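Local coordinates for protein D-threo-3-hydroxyaspartate dehydratase (Delftia, PDB 3WQC) that breaks down D-threo-3-hydroxyaspartate to oxaloacetate and ammonia, using pyridoxal 5'-phosphate together with a divalent metal ion such as manganese, cobalt or nickel, at residues D13-L18 against A22-L27; Q31-R36 against D265-V270; S55-V60 against P370-L375; S75-A80 against P99-Q104; Y308-V311 against R317-P320. One frame throughout, in Å; residues are numbered along the deposited sequence. Where two conformers were deposited one is given.

Contact 1. Residues D13-L18 against A22-L27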
# COMPACT_ATOMS: atom_id res chain seq x y z
N ASP B 13 -14.79 -14.09 17.00
CA ASP B 13 -13.39 -13.67 17.28
C ASP B 13 -13.29 -12.48 18.20
O ASP B 13 -14.23 -11.70 18.35
CB ASP B 13 -12.62 -13.39 15.99
CG ASP B 13 -12.11 -14.70 15.34
OD1 ASP B 13 -11.28 -15.42 15.90
OD2 ASP B 13 -12.52 -15.03 14.25
N THR B 14 -12.13 -12.33 18.82
CA THR B 14 -11.78 -11.15 19.65
C THR B 14 -10.38 -10.76 19.27
O THR B 14 -9.78 -11.37 18.36
CB THR B 14 -11.72 -11.54 21.14
OG1 THR B 14 -10.65 -12.47 21.28
CG2 THR B 14 -13.04 -12.22 21.63
N LEU B 15 -9.83 -9.73 19.91
CA LEU B 15 -8.46 -9.31 19.58
C LEU B 15 -7.43 -10.33 19.98
O LEU B 15 -6.29 -10.28 19.53
CB LEU B 15 -8.10 -7.96 20.17
CG LEU B 15 -8.97 -6.81 19.73
CD1 LEU B 15 -8.27 -5.59 20.27
CD2 LEU B 15 -9.00 -6.68 18.21
N LEU B 16 -7.83 -11.29 20.82
CA LEU B 16 -6.90 -12.34 21.22
C LEU B 16 -6.86 -13.48 20.24
O LEU B 16 -5.89 -14.31 20.27
CB LEU B 16 -7.33 -12.90 22.60
CG LEU B 16 -7.09 -11.94 23.75
CD1 LEU B 16 -7.56 -12.62 25.01
CD2 LEU B 16 -5.60 -11.62 23.85
N THR B 17 -7.94 -13.66 19.45
CA THR B 17 -8.06 -14.86 18.60
C THR B 17 -7.81 -14.54 17.12
O THR B 17 -7.52 -15.43 16.35
CB THR B 17 -9.44 -15.56 18.71
OG1 THR B 17 -10.46 -14.68 18.19
CG2 THR B 17 -9.71 -15.96 20.18
N LEU B 18 -7.89 -13.26 16.72
CA LEU B 18 -7.56 -12.89 15.33
C LEU B 18 -6.12 -13.26 14.95
O LEU B 18 -5.19 -13.18 15.82
CB LEU B 18 -7.67 -11.36 15.19
CG LEU B 18 -9.12 -10.83 15.06
CD1 LEU B 18 -9.10 -9.32 15.09
CD2 LEU B 18 -9.90 -11.39 13.84
N ALA B 22 -3.94 -7.26 11.62
CA ALA B 22 -5.37 -7.05 11.30
C ALA B 22 -5.64 -5.57 11.47
O ALA B 22 -5.06 -4.89 12.36
CB ALA B 22 -6.25 -7.84 12.28
N ALA B 23 -6.55 -5.03 10.64
CA ALA B 23 -6.92 -3.59 10.74
C ALA B 23 -8.19 -3.51 11.61
O ALA B 23 -9.28 -4.00 11.19
CB ALA B 23 -7.14 -3.09 9.31
N VAL B 24 -8.08 -2.89 12.77
CA VAL B 24 -9.14 -2.95 13.76
C VAL B 24 -9.80 -1.55 13.79
O VAL B 24 -9.09 -0.53 13.97
CB VAL B 24 -8.52 -3.26 15.14
CG1 VAL B 24 -9.62 -3.14 16.21
CG2 VAL B 24 -7.92 -4.70 15.09
N ILE B 25 -11.14 -1.53 13.63
CA ILE B 25 -11.85 -0.26 13.83
C ILE B 25 -12.51 -0.31 15.24
O ILE B 25 -13.33 -1.19 15.51
CB ILE B 25 -13.02 -0.10 12.81
CG1 ILE B 25 -12.50 -0.05 11.37
CG2 ILE B 25 -13.80 1.22 13.13
CD1 ILE B 25 -13.68 -0.17 10.37
N ASP B 26 -12.13 0.67 16.09
CA ASP B 26 -12.77 0.81 17.40
C ASP B 26 -14.14 1.51 17.11
O ASP B 26 -14.16 2.71 16.75
CB ASP B 26 -11.88 1.66 18.31
CG ASP B 26 -12.52 1.99 19.69
OD1 ASP B 26 -13.70 2.30 19.86
OD2 ASP B 26 -11.81 1.91 20.64
N LEU B 27 -15.23 0.75 17.11
CA LEU B 27 -16.54 1.31 16.69
C LEU B 27 -16.98 2.48 17.54
O LEU B 27 -17.60 3.41 16.99
CB LEU B 27 -17.64 0.25 16.65
CG LEU B 27 -17.38 -0.81 15.54
CD1 LEU B 27 -18.36 -1.96 15.73
CD2 LEU B 27 -17.59 -0.12 14.14
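L15 lays the end of its side chain against V24, the first of two small apolar touches between the loop 13-18 and the strand 22-26. From CB outward, L15 leaves the backbone without heading for the strand, and CG stands anti to the carbonyl carbon (chi1 -60°). From there CD2 swings in and rests 3.8 Å from V24 CG2, with V24 CG1 a little farther off at 4.1 Å, so one methyl meets both branches of the valine. L15 also packs on V381 and L314. The second touch is looser, L18 CD1 lying 4.3 Å from A22 CB.

The loop is also tied within itself by polar bonds. T17 OG1 gives a bond of 2.5 Å to the anti lone pair of D13 OD1 and accepts from T14 N at 3.0 Å. T14 O takes two backbone donors, T17 N and L18 N, while T14 OG1 accepts from L16 N. Outside the two segments, R354 NH1 bonds to the carbonyls of both L15 and L18.

The loop, which carries an ST turn at T14, thus packs over the A22/V24 side of strand 22-26, an inner strand of the mixed beta-sheet between 268-278 and 371-375.

Contact 2. Residues Q31-R36 against D265-V270; sequences QRNIAR and DVALSV
N33 puts CG anti to its carbonyl carbon, beside its own backbone N (chi1 -69°), and a small chi2 of -17° then turns the amide so that ND2 faces D265. This is a side-chain-to-backbone link between helix 27-44 of the alanine-racemase-type TIM-barrel domain and the turn that leads into strand 268-278 of the mixed sheet.

The bond runs from N33 ND2 to D265 O, 3.1 Å long and fairly straight at 161°. D265 O lies almost in the plane of the asparagine amide, and the donor arrives nearly along the C=O axis. ND2 has a second acceptor in V249 O, so the buried NH2 group serves two separate backbone carbonyls.

D265 contributes more through its backbone than through its acid. Its carboxylate plane stands at right angles to the N33 amide, and OD2 is taken by A262 N. R36 NH1 passes 4.8 Å from D265 OD2 without touching it and bonds to V260 O instead; at that separation the opposite charges may still attract weakly.

Farther along the turn, V266 O accepts from R29 NH1, a second link back to the same helix. The remaining contacts are van der Waals touches of the amide: N33 OD1 lies 4.0 Å from D265 CB, and on the nitrogen side of the amide the methyl CB of A267 sits 3.9 Å from N33 ND2.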
# COMPACT_ATOMS: atom_id res chain seq x y z
N GLN B 31 -17.86 6.01 15.85
CA GLN B 31 -19.16 6.70 16.00
C GLN B 31 -19.02 8.10 16.55
O GLN B 31 -19.74 9.01 16.09
CB GLN B 31 -20.04 5.89 16.93
CG GLN B 31 -20.65 4.81 16.10
CD GLN B 31 -21.63 5.30 14.96
OE1 GLN B 31 -21.86 4.56 14.11
NE2 GLN B 31 -22.21 6.51 15.04
N ARG B 32 -18.06 8.35 17.46
CA ARG B 32 -17.81 9.73 18.01
C ARG B 32 -17.33 10.58 16.84
O ARG B 32 -17.70 11.75 16.73
CB ARG B 32 -16.74 9.83 19.13
CG ARG B 32 -17.28 9.45 20.53
CD ARG B 32 -16.17 9.11 21.52
NE ARG B 32 -16.68 7.83 22.03
CZ ARG B 32 -15.96 6.75 22.33
NH1 ARG B 32 -14.63 6.77 22.25
NH2 ARG B 32 -16.59 5.63 22.68
N ASN B 33 -16.44 10.06 15.99
CA ASN B 33 -15.93 10.89 14.84
C ASN B 33 -17.06 11.22 13.87
O ASN B 33 -17.12 12.36 13.39
CB ASN B 33 -14.84 10.05 14.12
CG ASN B 33 -13.57 9.87 14.95
OD1 ASN B 33 -13.32 10.60 15.94
ND2 ASN B 33 -12.74 8.86 14.56
N ILE B 34 -17.92 10.25 13.60
CA ILE B 34 -19.05 10.40 12.68
C ILE B 34 -19.94 11.53 13.23
O ILE B 34 -20.36 12.45 12.50
CB ILE B 34 -19.81 9.06 12.44
CG1 ILE B 34 -18.91 8.20 11.56
CG2 ILE B 34 -21.21 9.28 11.89
CD1 ILE B 34 -19.45 6.80 11.33
N ALA B 35 -20.27 11.43 14.51
CA ALA B 35 -21.20 12.43 15.15
C ALA B 35 -20.58 13.78 15.14
O ALA B 35 -21.27 14.80 14.89
CB ALA B 35 -21.45 12.03 16.57
N ARG B 36 -19.28 13.87 15.47
CA ARG B 36 -18.63 15.17 15.56
C ARG B 36 -18.73 15.93 14.19
O ARG B 36 -19.03 17.15 14.13
CB ARG B 36 -17.16 15.08 15.99
CG ARG B 36 -16.35 16.42 15.92
CD ARG B 36 -14.92 16.20 16.30
NE ARG B 36 -14.12 17.41 16.14
CZ ARG B 36 -12.79 17.45 15.93
NH1 ARG B 36 -12.07 16.33 15.98
NH2 ARG B 36 -12.15 18.62 15.75
N ASP B 265 -8.51 9.96 19.52
CA ASP B 265 -9.65 9.92 18.57
C ASP B 265 -9.40 8.98 17.40
O ASP B 265 -10.37 8.78 16.62
CB ASP B 265 -9.94 11.36 18.01
CG ASP B 265 -10.13 12.38 19.13
OD1 ASP B 265 -10.69 11.99 20.19
OD2 ASP B 265 -9.67 13.54 19.05
N VAL B 266 -8.21 8.37 17.29
CA VAL B 266 -7.87 7.57 16.11
C VAL B 266 -8.55 6.22 16.27
O VAL B 266 -8.28 5.49 17.26
CB VAL B 266 -6.34 7.46 15.96
CG1 VAL B 266 -5.94 6.55 14.79
CG2 VAL B 266 -5.70 8.83 15.74
N ALA B 267 -9.49 5.93 15.37
CA ALA B 267 -10.35 4.74 15.45
C ALA B 267 -9.73 3.52 14.78
O ALA B 267 -10.24 2.44 14.94
CB ALA B 267 -11.78 5.09 14.96
N LEU B 268 -8.73 3.70 13.94
CA LEU B 268 -8.17 2.57 13.17
C LEU B 268 -6.77 2.27 13.77
O LEU B 268 -5.94 3.20 13.99
CB LEU B 268 -7.96 3.00 11.70
CG LEU B 268 -7.31 1.96 10.79
CD1 LEU B 268 -8.16 0.67 10.72
CD2 LEU B 268 -7.04 2.59 9.40
N SER B 269 -6.52 1.00 14.07
CA SER B 269 -5.21 0.61 14.52
C SER B 269 -4.89 -0.75 13.86
O SER B 269 -5.83 -1.46 13.43
CB SER B 269 -5.08 0.49 16.09
OG SER B 269 -5.98 -0.51 16.57
N VAL B 270 -3.62 -1.10 13.81
CA VAL B 270 -3.24 -2.40 13.21
C VAL B 270 -2.79 -3.27 14.40
O VAL B 270 -1.80 -2.96 15.09
CB VAL B 270 -2.11 -2.26 12.19
CG1 VAL B 270 -1.57 -3.61 11.74
CG2 VAL B 270 -2.63 -1.41 11.00

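Contact 3. Residues S55-V60 against P370-L375; sequences SKSVPV and PAYQAL
Y372 meets S55 and S57 with the rim of its ring and its hydroxyl, and neither serine hydroxyl does the touching: carbon atoms and a backbone carbonyl of the serine loop make the contact. Y372 OH lies 3.4 Å from S55 CA, while S55 O sits at the ring edge in the plane of the ring, 3.4 Å from Y372 CE2. S57 CB comes to the same carbon at 4.1 Å, again near the ring plane.

With CG anti to its carbonyl carbon (chi1 -63°), the tyrosine sends its ring away from strand 371-375 and across to the loop. The ring is held from other directions too. F250 packs against it edge-to-face, A23 and I25 of strand 22-26 touch it, and the phenol oxygen bonds to R386 NH2, so the hydroxyl buried beside S55 has a polar partner.

The serines have their own tasks. S55 OG, lodged between backbone N and carbonyl carbon (chi1 74°), accepts from S57 N at 3.2 Å and closes an ST turn. S57 holds the N-cap position of helix 58-66 without capping it; its OG bonds to E385 O, reaching the strand next to 371-375 in the sheet.

The loop follows shortly after K53, the residue inferred to carry pyridoxal phosphate as an aldimine, although no such link is present here; S55 is about 8 Å from K53 between side chains. The arrangement belongs to the fold-type III PLP enzymes, where the lysine-bearing end of the barrel-like domain packs against the C-terminal beta domain.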
# COMPACT_ATOMS: atom_id res chain seq x y z
N SER B 55 -12.37 4.44 3.60
CA SER B 55 -12.68 3.09 4.11
C SER B 55 -13.08 2.16 3.01
O SER B 55 -12.88 0.94 3.12
CB SER B 55 -13.91 3.17 5.10
OG SER B 55 -15.15 3.39 4.39
N LYS B 56 -13.70 2.69 1.93
CA LYS B 56 -14.30 1.85 0.86
C LYS B 56 -15.06 0.63 1.46
O LYS B 56 -15.08 -0.46 0.85
CB LYS B 56 -13.25 1.35 -0.19
CG LYS B 56 -12.46 2.53 -0.75
CD LYS B 56 -11.61 2.03 -1.94
CE LYS B 56 -10.71 3.16 -2.38
NZ LYS B 56 -9.92 2.68 -3.56
N SER B 57 -15.85 0.91 2.53
CA SER B 57 -16.51 -0.18 3.21
C SER B 57 -17.99 0.17 3.38
O SER B 57 -18.30 1.20 3.95
CB SER B 57 -15.81 -0.42 4.55
OG SER B 57 -16.43 -1.58 5.20
N VAL B 58 -18.87 -0.71 2.90
CA VAL B 58 -20.33 -0.49 2.94
C VAL B 58 -20.83 -0.19 4.36
O VAL B 58 -21.53 0.83 4.58
CB VAL B 58 -21.08 -1.62 2.24
CG1 VAL B 58 -22.58 -1.58 2.51
CG2 VAL B 58 -20.80 -1.54 0.74
N PRO B 59 -20.45 -1.00 5.37
CA PRO B 59 -20.99 -0.72 6.72
C PRO B 59 -20.47 0.58 7.32
O PRO B 59 -21.14 1.20 8.14
CB PRO B 59 -20.54 -1.92 7.61
CG PRO B 59 -19.49 -2.65 6.80
CD PRO B 59 -19.76 -2.33 5.32
N VAL B 60 -19.27 1.01 6.91
CA VAL B 60 -18.76 2.30 7.44
C VAL B 60 -19.57 3.43 6.80
O VAL B 60 -20.10 4.32 7.55
CB VAL B 60 -17.29 2.53 7.13
CG1 VAL B 60 -16.79 3.95 7.55
CG2 VAL B 60 -16.42 1.43 7.82
N PRO B 370 -7.88 -6.57 3.01
CA PRO B 370 -9.13 -6.96 2.35
C PRO B 370 -10.34 -6.54 3.20
O PRO B 370 -11.43 -6.41 2.63
CB PRO B 370 -9.06 -8.49 2.28
CG PRO B 370 -7.56 -8.79 2.28
CD PRO B 370 -6.93 -7.73 3.16
N ALA B 371 -10.20 -6.39 4.51
CA ALA B 371 -11.37 -6.17 5.36
C ALA B 371 -10.85 -5.57 6.64
O ALA B 371 -9.68 -5.80 7.05
CB ALA B 371 -12.15 -7.48 5.71
N TYR B 372 -11.76 -4.91 7.35
CA TYR B 372 -11.50 -4.43 8.71
C TYR B 372 -12.12 -5.45 9.69
O TYR B 372 -13.02 -6.19 9.36
CB TYR B 372 -12.23 -3.10 8.96
CG TYR B 372 -11.74 -2.00 8.07
CD1 TYR B 372 -10.56 -1.28 8.38
CD2 TYR B 372 -12.44 -1.63 6.92
CE1 TYR B 372 -10.07 -0.23 7.58
CE2 TYR B 372 -12.00 -0.57 6.09
CZ TYR B 372 -10.84 0.09 6.41
OH TYR B 372 -10.39 1.16 5.66
N GLN B 373 -11.61 -5.40 10.92
CA GLN B 373 -12.26 -6.13 12.03
C GLN B 373 -12.93 -5.05 12.90
O GLN B 373 -12.17 -4.24 13.54
CB GLN B 373 -11.14 -6.90 12.80
CG GLN B 373 -10.61 -8.04 11.87
CD GLN B 373 -11.77 -9.04 11.60
OE1 GLN B 373 -12.65 -9.25 12.43
NE2 GLN B 373 -11.76 -9.62 10.47
N ALA B 374 -14.27 -4.96 12.84
CA ALA B 374 -15.02 -3.89 13.56
C ALA B 374 -15.24 -4.33 15.01
O ALA B 374 -15.86 -5.36 15.24
CB ALA B 374 -16.37 -3.70 12.90
N LEU B 375 -14.57 -3.65 15.92
CA LEU B 375 -14.50 -4.02 17.34
C LEU B 375 -15.63 -3.36 18.12
O LEU B 375 -15.65 -2.11 18.24
CB LEU B 375 -13.15 -3.61 17.92
CG LEU B 375 -12.92 -3.81 19.44
CD1 LEU B 375 -12.89 -5.32 19.77
CD2 LEU B 375 -11.60 -3.14 19.84

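Contact 4. Residues S75-A80 against P99-Q104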
# COMPACT_ATOMS: atom_id res chain seq x y z
N SER B 75 -13.58 7.97 -5.19
CA SER B 75 -12.31 8.26 -5.88
C SER B 75 -12.12 7.39 -7.13
O SER B 75 -11.11 7.60 -7.83
CB SER B 75 -11.11 8.11 -4.95
OG SER B 75 -10.86 6.73 -4.63
N THR B 76 -13.00 6.43 -7.39
CA THR B 76 -12.90 5.52 -8.52
C THR B 76 -14.31 5.11 -8.96
O THR B 76 -15.21 5.12 -8.10
CB THR B 76 -12.12 4.23 -8.18
OG1 THR B 76 -12.81 3.50 -7.13
CG2 THR B 76 -10.68 4.50 -7.74
N LEU B 77 -14.48 4.72 -10.22
CA LEU B 77 -15.79 4.18 -10.62
C LEU B 77 -16.04 2.80 -9.97
O LEU B 77 -17.20 2.44 -9.85
CB LEU B 77 -16.01 4.18 -12.15
CG LEU B 77 -16.11 5.60 -12.71
CD1 LEU B 77 -16.33 5.48 -14.21
CD2 LEU B 77 -17.25 6.39 -12.02
N LYS B 78 -14.98 2.09 -9.55
CA LYS B 78 -15.24 0.81 -8.86
C LYS B 78 -15.97 1.10 -7.56
O LYS B 78 -16.89 0.35 -7.19
CB LYS B 78 -13.95 0.03 -8.60
CG LYS B 78 -14.20 -1.42 -8.10
CD LYS B 78 -12.91 -2.13 -7.67
CE LYS B 78 -12.93 -3.63 -7.79
NZ LYS B 78 -11.51 -4.17 -7.90
N GLU B 79 -15.57 2.15 -6.84
CA GLU B 79 -16.30 2.53 -5.64
C GLU B 79 -17.75 2.90 -6.03
O GLU B 79 -18.69 2.50 -5.32
CB GLU B 79 -15.68 3.73 -5.00
CG GLU B 79 -14.43 3.43 -4.19
CD GLU B 79 -13.63 4.72 -4.08
OE1 GLU B 79 -12.56 4.83 -4.73
OE2 GLU B 79 -14.06 5.65 -3.39
N ALA B 80 -17.96 3.67 -7.11
CA ALA B 80 -19.37 3.99 -7.47
C ALA B 80 -20.18 2.69 -7.73
O ALA B 80 -21.32 2.59 -7.25
CB ALA B 80 -19.36 4.87 -8.73
N PRO B 99 -12.05 10.52 -20.62
CA PRO B 99 -13.03 10.13 -21.65
C PRO B 99 -13.24 8.65 -21.81
O PRO B 99 -14.39 8.20 -22.06
CB PRO B 99 -12.40 10.80 -22.92
CG PRO B 99 -11.73 12.05 -22.36
CD PRO B 99 -11.07 11.57 -21.05
N HIS B 100 -12.18 7.83 -21.66
CA HIS B 100 -12.38 6.38 -21.90
C HIS B 100 -13.27 5.70 -20.87
O HIS B 100 -13.75 4.58 -21.13
CB HIS B 100 -11.05 5.64 -22.01
CG HIS B 100 -10.35 5.38 -20.73
ND1 HIS B 100 -9.46 6.26 -20.13
CD2 HIS B 100 -10.48 4.29 -19.88
CE1 HIS B 100 -9.05 5.71 -18.94
NE2 HIS B 100 -9.68 4.49 -18.80
N ARG B 101 -13.49 6.37 -19.71
CA ARG B 101 -14.38 5.84 -18.70
C ARG B 101 -15.84 6.24 -18.92
O ARG B 101 -16.71 5.87 -18.12
CB ARG B 101 -13.93 6.27 -17.30
CG ARG B 101 -12.75 5.37 -16.83
CD ARG B 101 -12.39 5.58 -15.36
NE ARG B 101 -11.43 6.68 -15.15
CZ ARG B 101 -10.10 6.53 -15.22
NH1 ARG B 101 -9.54 5.33 -15.53
NH2 ARG B 101 -9.32 7.58 -14.91
N LEU B 102 -16.12 7.01 -20.00
CA LEU B 102 -17.52 7.46 -20.18
C LEU B 102 -18.56 6.31 -20.35
O LEU B 102 -19.65 6.40 -19.82
CB LEU B 102 -17.60 8.47 -21.34
CG LEU B 102 -17.14 9.87 -20.86
CD1 LEU B 102 -16.83 10.75 -22.08
CD2 LEU B 102 -18.25 10.55 -20.01
N PRO B 103 -18.20 5.22 -21.06
CA PRO B 103 -19.20 4.11 -21.15
C PRO B 103 -19.53 3.58 -19.78
O PRO B 103 -20.70 3.31 -19.51
CB PRO B 103 -18.48 3.06 -22.05
CG PRO B 103 -17.58 3.96 -23.02
CD PRO B 103 -17.05 5.03 -22.00
N GLN B 104 -18.56 3.42 -18.88
CA GLN B 104 -18.91 2.91 -17.53
C GLN B 104 -19.77 3.90 -16.77
O GLN B 104 -20.73 3.52 -16.11
CB GLN B 104 -17.62 2.66 -16.74
CG GLN B 104 -18.08 1.89 -15.51
CD GLN B 104 -17.00 1.53 -14.54
OE1 GLN B 104 -17.28 0.89 -13.42
NE2 GLN B 104 -15.74 1.89 -14.91
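E79 OE1 is gripped by two hydroxyls at the start of helix 77-85: S75 OG donates to its syn lone pair at 2.6 Å, and T76 OG1 reaches its anti side at 2.8 Å, 34° out of the carboxylate plane. T76 OG1 in turn accepts from E79 N, the N-cap bond, and S75 N meets E79 OE2 from above the plane. The cap thus fixes the first turn that carries L77.

L77 makes the contact itself. It and Q104 slide past each other in opposite directions, Q104 keeping an extended chain after CG leaves anti to the backbone N (chi1 -169°). The amide end lies alongside the leucine in van der Waals packing, Q104 NE2 being 3.6 Å from L77 CB, while L77 CD1 pushes on to 4.0 Å from R101 CB. R101 bends at chi3, and its guanidinium leaves for the second subunit, where it forms salt bridges to D19 and D287.

L77 also touches Y93 of strand 90-93, as R101 does. The contact therefore joins two successive helices packed round the parallel barrel, 77-85 and 102-110, over the strand that runs between them; L102, beyond, turns to helix 122-135.

Contact 5. Residues Y308-V311 against R317-P320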
# COMPACT_ATOMS: atom_id res chain seq x y z
N TYR B 308 6.73 4.37 11.36
CA TYR B 308 5.66 3.66 10.73
C TYR B 308 4.46 3.42 11.65
O TYR B 308 3.53 2.68 11.30
CB TYR B 308 6.18 2.32 10.15
CG TYR B 308 6.98 2.53 8.92
CD1 TYR B 308 8.40 2.74 8.92
CD2 TYR B 308 6.33 2.50 7.64
CE1 TYR B 308 9.11 2.98 7.73
CE2 TYR B 308 7.05 2.76 6.49
CZ TYR B 308 8.39 2.94 6.52
OH TYR B 308 9.08 3.13 5.36
N GLY B 309 4.43 4.10 12.83
CA GLY B 309 3.21 4.10 13.61
C GLY B 309 3.50 4.20 15.10
O GLY B 309 4.58 3.78 15.54
N GLN B 310 2.52 4.72 15.82
CA GLN B 310 2.62 4.81 17.29
C GLN B 310 2.18 3.49 17.93
O GLN B 310 1.09 3.00 17.70
CB GLN B 310 1.69 5.93 17.81
CG GLN B 310 1.57 5.99 19.34
CD GLN B 310 2.92 6.25 19.98
OE1 GLN B 310 3.61 7.21 19.63
NE2 GLN B 310 3.32 5.38 20.98
N VAL B 311 3.02 2.96 18.84
CA VAL B 311 2.68 1.68 19.51
C VAL B 311 1.64 1.93 20.62
O VAL B 311 1.83 2.92 21.45
CB VAL B 311 3.95 1.11 20.13
CG1 VAL B 311 3.62 -0.10 21.02
CG2 VAL B 311 4.94 0.74 19.03
N ARG B 317 -4.35 1.73 24.31
CA ARG B 317 -3.77 2.93 24.93
C ARG B 317 -2.35 3.17 24.45
O ARG B 317 -1.49 2.30 24.42
CB ARG B 317 -3.76 2.84 26.43
CG ARG B 317 -5.01 2.33 27.07
CD ARG B 317 -4.74 2.42 28.58
NE ARG B 317 -5.56 1.52 29.36
CZ ARG B 317 -5.20 0.27 29.66
NH1 ARG B 317 -4.08 -0.21 29.22
NH2 ARG B 317 -6.00 -0.48 30.38
N VAL B 318 -2.06 4.39 24.15
CA VAL B 318 -0.73 4.73 23.66
C VAL B 318 0.37 4.38 24.65
O VAL B 318 0.25 4.63 25.86
CB VAL B 318 -0.73 6.25 23.37
CG1 VAL B 318 0.71 6.77 23.23
CG2 VAL B 318 -1.62 6.47 22.11
N MET B 319 1.48 3.86 24.11
CA MET B 319 2.68 3.59 24.90
C MET B 319 3.73 4.63 24.53
O MET B 319 4.49 4.48 23.54
CB MET B 319 3.20 2.14 24.67
CG MET B 319 2.25 1.12 25.20
SD MET B 319 2.87 -0.58 24.90
CE MET B 319 4.03 -0.71 26.27
N PRO B 320 3.77 5.73 25.32
CA PRO B 320 4.56 6.86 24.82
C PRO B 320 6.05 6.56 24.60
O PRO B 320 6.68 5.80 25.38
CB PRO B 320 4.43 7.92 25.93
CG PRO B 320 3.59 7.30 26.98
CD PRO B 320 2.96 6.06 26.52
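Q310 and V318 cross at about a right angle, the glutamine doubling back on its own strand while the valine lies across its end. Q310 CG starts anti to the backbone N (chi1 173°), then the chain bends at chi2 (61°), which curls the amide back over V311. There Q310 NE2 gives a straight bond of 2.9 Å to V311 O, with the acceptor close to the amide plane. V318 CG1 lies 3.7 Å from that same nitrogen and 4.0 Å from Q310 CD, and M319 O is 3.0 Å from Q310 NE2.

V311 O has a second donor, M319 N, at 2.8 Å, so this carbonyl holds both a side-chain amide and the backbone of the facing segment. V311 and M319 approach obliquely: M319 CG stands anti to its carbonyl carbon (chi1 -67°) and SD lies 4.0 Å from V311 CG1; the bend at chi3 turns only the terminal CE. M319 goes on to F349, V311 to I357 and F322.

R317 makes a salt bridge to D313 in the five-residue connection, which brings the two strand ends together in the C-terminal beta domain, where 310-312 pairs with 354-358 and the chain turns a corner at P320 toward strand 322-327.

Contacts 1, 2 and 3 meet around the mixed sheet: strand 22-26 of contact 1 lies between 268-278 of contact 2 and 371-375 of contact 3, bonded to both, and L268 packs on Y372. Contact 5 reaches the same sheet through 310-312 but touches none of the others. Contact 4 lies among the helices round the parallel barrel, its centre about 38 Å from that of contact 5, and meets contact 3 only where K56 approaches E79 and S75. Contacts 2, 3 and 4 are buried; 1 and 5 are partly so. Across their segments, contact 1 is purely apolar, contacts 2 and 5 use backbone carbonyls as acceptors, and contacts 3 and 4 rely on packing, both also touching the second subunit.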